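Local coordinates for protein CLPV1 (Pseudomonas aeruginosa, PDB 4UQW) that probably disassembles the contracted TssB-TssC sheath of the type VI secretion system as a Clp-family ATPase, here represented by its N-terminal domain, at residues 119-122 with 123-127; 145-148 with 149-153. All coordinates share one frame; numbering follows the deposited sequence. Where two conformers were deposited one is given.

Interaction 1 (119-122 with 123-127); sequences LVIG and ILKTP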
loop_
_atom_site.group_PDB
_atom_site.type_symbol
_atom_site.label_atom_id
_atom_site.label_comp_id
_atom_site.label_asym_id
_atom_site.label_seq_id
_atom_site.Cartn_x
_atom_site.Cartn_y
_atom_site.Cartn_z
ATOM N N LEU A 119 4.911 -4.299 -1.150
ATOM C CA LEU A 119 4.201 -3.200 -1.791
ATOM C C LEU A 119 4.995 -1.898 -1.677
ATOM O O LEU A 119 5.111 -1.155 -2.650
ATOM C CB LEU A 119 2.817 -2.937 -1.177
ATOM C CG LEU A 119 1.856 -4.109 -1.214
ATOM C CD1 LEU A 119 0.641 -3.780 -0.313
ATOM C CD2 LEU A 119 1.339 -4.338 -2.652
ATOM N N VAL A 120 5.588 -1.646 -0.511
ATOM C CA VAL A 120 6.389 -0.431 -0.373
ATOM C C VAL A 120 7.585 -0.451 -1.324
ATOM O O VAL A 120 7.843 0.550 -1.996
ATOM C CB VAL A 120 6.861 -0.300 1.095
ATOM C CG1 VAL A 120 7.817 0.891 1.257
ATOM C CG2 VAL A 120 5.639 -0.047 1.984
ATOM N N ILE A 121 8.319 -1.575 -1.421
ATOM C CA ILE A 121 9.455 -1.637 -2.307
ATOM C C ILE A 121 9.006 -1.441 -3.748
ATOM O O ILE A 121 9.627 -0.661 -4.496
ATOM C CB ILE A 121 10.174 -2.993 -2.170
ATOM C CG1 ILE A 121 10.898 -3.022 -0.815
ATOM C CG2 ILE A 121 11.171 -3.220 -3.333
ATOM C CD1 ILE A 121 11.347 -4.455 -0.418
ATOM N N GLY A 122 7.930 -2.104 -4.161
ATOM C CA GLY A 122 7.504 -1.986 -5.555
ATOM C C GLY A 122 7.116 -0.531 -5.888
ATOM O O GLY A 122 7.390 -0.017 -6.993
ATOM N N ILE A 123 6.428 0.124 -4.951
ATOM C CA ILE A 123 6.107 1.544 -5.137
ATOM C C ILE A 123 7.357 2.416 -5.258
ATOM O O ILE A 123 7.448 3.273 -6.129
ATOM C CB ILE A 123 5.180 1.995 -3.951
ATOM C CG1 ILE A 123 3.767 1.412 -4.116
ATOM C CG2 ILE A 123 5.105 3.555 -3.829
ATOM C CD1 ILE A 123 2.880 1.503 -2.813
ATOM N N LEU A 124 8.321 2.209 -4.368
ATOM C CA LEU A 124 9.513 3.056 -4.413
ATOM C C LEU A 124 10.316 2.878 -5.681
ATOM O O LEU A 124 11.001 3.811 -6.134
ATOM C CB LEU A 124 10.435 2.796 -3.195
ATOM C CG LEU A 124 9.824 3.195 -1.843
ATOM C CD1 LEU A 124 10.686 2.670 -0.680
ATOM C CD2 LEU A 124 9.602 4.718 -1.777
ATOM N N LYS A 125 10.236 1.694 -6.276
ATOM C CA LYS A 125 10.962 1.416 -7.512
ATOM C C LYS A 125 10.272 1.840 -8.784
ATOM O O LYS A 125 10.835 1.655 -9.864
ATOM C CB LYS A 125 11.256 -0.066 -7.590
ATOM C CG LYS A 125 12.219 -0.571 -6.547
ATOM C CD LYS A 125 13.640 -0.024 -6.736
ATOM C CE LYS A 125 14.344 -0.616 -7.979
ATOM N NZ LYS A 125 15.766 -0.083 -8.041
ATOM N N THR A 126 9.088 2.428 -8.686
ATOM C CA THR A 126 8.329 2.840 -9.869
ATOM C C THR A 126 8.119 4.352 -9.751
ATOM O O THR A 126 7.381 4.731 -8.882
ATOM C CB THR A 126 6.985 2.129 -9.903
ATOM O OG1 THR A 126 7.194 0.697 -9.801
ATOM C CG2 THR A 126 6.182 2.484 -11.196
ATOM N N PRO A 127 8.717 5.168 -10.614
ATOM C CA PRO A 127 8.665 6.612 -10.335
ATOM C C PRO A 127 7.272 7.220 -10.180
ATOM O O PRO A 127 7.067 8.062 -9.278
ATOM C CB PRO A 127 9.375 7.192 -11.545
ATOM C CG PRO A 127 10.418 6.119 -11.851
ATOM C CD PRO A 127 9.726 4.806 -11.619
#

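Interaction 2 (145-148 with 149-153); sequences VEAL and TERFD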
loop_
_atom_site.group_PDB
_atom_site.type_symbol
_atom_site.label_atom_id
_atom_site.label_comp_id
_atom_site.label_asym_id
_atom_site.label_seq_id
_atom_site.Cartn_x
_atom_site.Cartn_y
_atom_site.Cartn_z
ATOM N N VAL A 145 14.949 2.957 -0.570
ATOM C CA VAL A 145 14.668 1.602 -1.056
ATOM C C VAL A 145 15.909 0.699 -1.027
ATOM O O VAL A 145 15.766 -0.521 -0.908
ATOM C CB VAL A 145 14.016 1.659 -2.478
ATOM C CG1 VAL A 145 15.019 2.087 -3.557
ATOM C CG2 VAL A 145 13.392 0.278 -2.862
ATOM N N GLU A 146 17.118 1.251 -1.149
ATOM C CA GLU A 146 18.305 0.422 -1.090
ATOM C C GLU A 146 18.461 -0.234 0.276
ATOM O O GLU A 146 18.875 -1.403 0.387
ATOM C CB GLU A 146 19.565 1.271 -1.396
ATOM C CG GLU A 146 19.568 2.002 -2.736
ATOM C CD GLU A 146 19.278 1.095 -3.923
ATOM O OE1 GLU A 146 19.704 -0.084 -3.896
ATOM O OE2 GLU A 146 18.625 1.569 -4.887
ATOM N N ALA A 147 18.077 0.493 1.326
ATOM C CA ALA A 147 18.152 -0.027 2.686
ATOM C C ALA A 147 17.059 -1.056 2.891
ATOM O O ALA A 147 17.249 -2.116 3.491
ATOM C CB ALA A 147 18.021 1.112 3.699
ATOM N N LEU A 148 15.870 -0.748 2.387
ATOM C CA LEU A 148 14.755 -1.628 2.576
ATOM C C LEU A 148 14.932 -2.976 1.847
ATOM O O LEU A 148 14.490 -3.998 2.349
ATOM C CB LEU A 148 13.477 -0.899 2.106
ATOM C CG LEU A 148 12.137 -1.514 2.415
ATOM C CD1 LEU A 148 12.013 -1.830 3.900
ATOM C CD2 LEU A 148 11.047 -0.508 1.961
ATOM N N THR A 149 15.563 -2.977 0.670
ATOM C CA THR A 149 15.781 -4.241 -0.023
ATOM C C THR A 149 16.958 -5.007 0.609
ATOM O O THR A 149 16.894 -6.222 0.774
ATOM C CB THR A 149 16.032 -4.039 -1.542
ATOM O OG1 THR A 149 17.168 -3.168 -1.752
ATOM C CG2 THR A 149 14.784 -3.448 -2.216
ATOM N N GLU A 150 18.033 -4.325 0.968
ATOM C CA GLU A 150 19.177 -5.051 1.493
ATOM C C GLU A 150 18.995 -5.498 2.931
ATOM O O GLU A 150 19.644 -6.463 3.373
ATOM C CB GLU A 150 20.404 -4.166 1.344
ATOM C CG GLU A 150 20.732 -3.915 -0.114
ATOM C CD GLU A 150 21.814 -4.860 -0.633
ATOM O OE1 GLU A 150 22.694 -5.261 0.171
ATOM O OE2 GLU A 150 21.774 -5.213 -1.834
ATOM N N ARG A 151 18.154 -4.780 3.677
ATOM C CA ARG A 151 18.040 -4.974 5.126
ATOM C C ARG A 151 16.552 -5.204 5.504
ATOM O O ARG A 151 16.116 -4.797 6.571
ATOM C CB ARG A 151 18.631 -3.766 5.880
ATOM C CG ARG A 151 20.164 -3.676 5.598
ATOM C CD ARG A 151 20.930 -2.678 6.475
ATOM N NE ARG A 151 20.504 -1.310 6.240
ATOM C CZ ARG A 151 20.238 -0.433 7.207
ATOM N NH1 ARG A 151 20.377 -0.789 8.485
ATOM N NH2 ARG A 151 19.840 0.803 6.903
ATOM N N PHE A 152 15.840 -5.862 4.595
ATOM C CA PHE A 152 14.383 -6.012 4.745
ATOM C C PHE A 152 14.012 -6.587 6.123
ATOM O O PHE A 152 13.096 -6.071 6.810
ATOM C CB PHE A 152 13.845 -6.912 3.632
ATOM C CG PHE A 152 12.334 -6.978 3.614
ATOM C CD1 PHE A 152 11.563 -5.944 3.057
ATOM C CD2 PHE A 152 11.682 -8.060 4.206
ATOM C CE1 PHE A 152 10.127 -6.004 3.061
ATOM C CE2 PHE A 152 10.275 -8.129 4.240
ATOM C CZ PHE A 152 9.490 -7.119 3.679
ATOM N N ASP A 153 14.671 -7.664 6.529
ATOM C CA ASP A 153 14.290 -8.286 7.805
ATOM C C ASP A 153 14.516 -7.359 8.970
ATOM O O ASP A 153 13.738 -7.370 9.944
ATOM C CB ASP A 153 15.078 -9.595 8.025
ATOM C CG ASP A 153 14.578 -10.720 7.124
ATOM O OD1 ASP A 153 13.732 -10.493 6.221
ATOM O OD2 ASP A 153 15.034 -11.868 7.319
#

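Interaction 1 (119-122 with 123-127)
Val120 and Leu124 carry the apolar side of this local contact, one turn apart on helix 116-124. Their side chains lie alongside each other and point the same way, with Val120 CG1 3.9 Å from Leu124 CD1. The valine torsion explains the touch: CG1 is trans to the backbone N (chi1 175°) and lies beside the carbonyl carbon, on the side of the next turn. Both residues are buried. Leu143 covers the pair, and Leu124 also meets Leu133 of helix 127-136.

Backbone bonds tie the same turns together. Ile123 N donates to Leu119 O at 2.9 Å, and Leu124 N donates to Val120 O at 2.9 Å. The last bond of this kind, Lys125 N to Ile121 O at 3.0 Å, is more bent, with an N-H...O angle of 145°. Here the last turn of helix 116-124, in the mainly helical Clp N-terminal domain, gives way to a short link into helix 127-136. Lys125 CG rests 3.3 Å from Ile121 O, while the end of its chain leads away from 119-122, and its side chain touches Tyr104.

A side chain supplies the next bond in the series. Thr126 OG1 donates to Gly122 O over 2.9 Å, reaching it nearly along the C=O axis. Thr126 N is poorly angled for that carbonyl and bonds instead to Ile123 O at 3.2 Å. The hydroxyl thus occupies a C-terminal carbonyl of the helix. The Thr126 side chain also touches Glu96 and Arg100 of helix 92-108.

Interaction 2 (145-148 with 149-153)
Thr149 grips Val145 O twice. Thr149 N donates to Val145 O at 2.9 Å, as one rung of the helix, and Thr149 OG1 donates to Val145 O at 3.1 Å. The two donors arrive from opposite faces of the carbonyl plane. The hydroxyl can turn back because chi1 is 58°, which sets OG1 between the backbone N and the carbonyl carbon. The methyl then falls beside the backbone N, and Thr149 CG2 meets Val145 CG2 at 4.0 Å, the two side chains crossing at a slant.

The next bonds follow the backbone. Glu150 N donates to Glu146 O, and Arg151 N to Ala147 O at 2.8 Å. The latter is strongly bent, with an N-H...O angle of 135°. Arg151 is where helix 145-150 stops: it leaves helical geometry, and helix 152-156 starts directly after it. Arg151 is thus a one-residue break between two short helices near the C-terminal end of the ClpV N domain. Phe152 N lies near Leu148 O but is badly angled for a bond. Leu148 O instead sits at the edge of the Phe152 ring, in its plane, 3.6 Å from Phe152 CD1. In one of its two conformers, Leu148 places CD1 4.2 Å from Phe152 CD1, a loose apolar contact.

On the outer side, Arg151 folds its guanidinium back toward the helix, and Arg151 NH2 approaches Ala147 CB at 3.7 Å, obliquely. Its NH1 also forms a long, weak ion pair with Glu154. Farther out, the Phe152 ring meets the rings of Phe109 and Tyr118. Leu148 is covered by Ile58 of helix 54-61 and by Tyr155.

Overall arrangement
From the N terminus, interaction 1 comes first, at the end of helix 116-124 and the turn into helix 127-136. Interaction 2 takes in all of helix 145-150 and, past the break at Arg151, the start of helix 152-156. Both are local, so neither closes a long loop, and they run in series without nesting or crossing. The chain between them leaves along helix 127-136 and returns, bringing helix 145-150 against helix 116-124. The contacts meet there. In one of its two conformers, Leu148 places CD2 3.6 Å from Val120 CG1, and Ile121 also touches Leu148, Thr149 and Phe152. Their centres are about 12 Å apart, on the same side of the chain's centre.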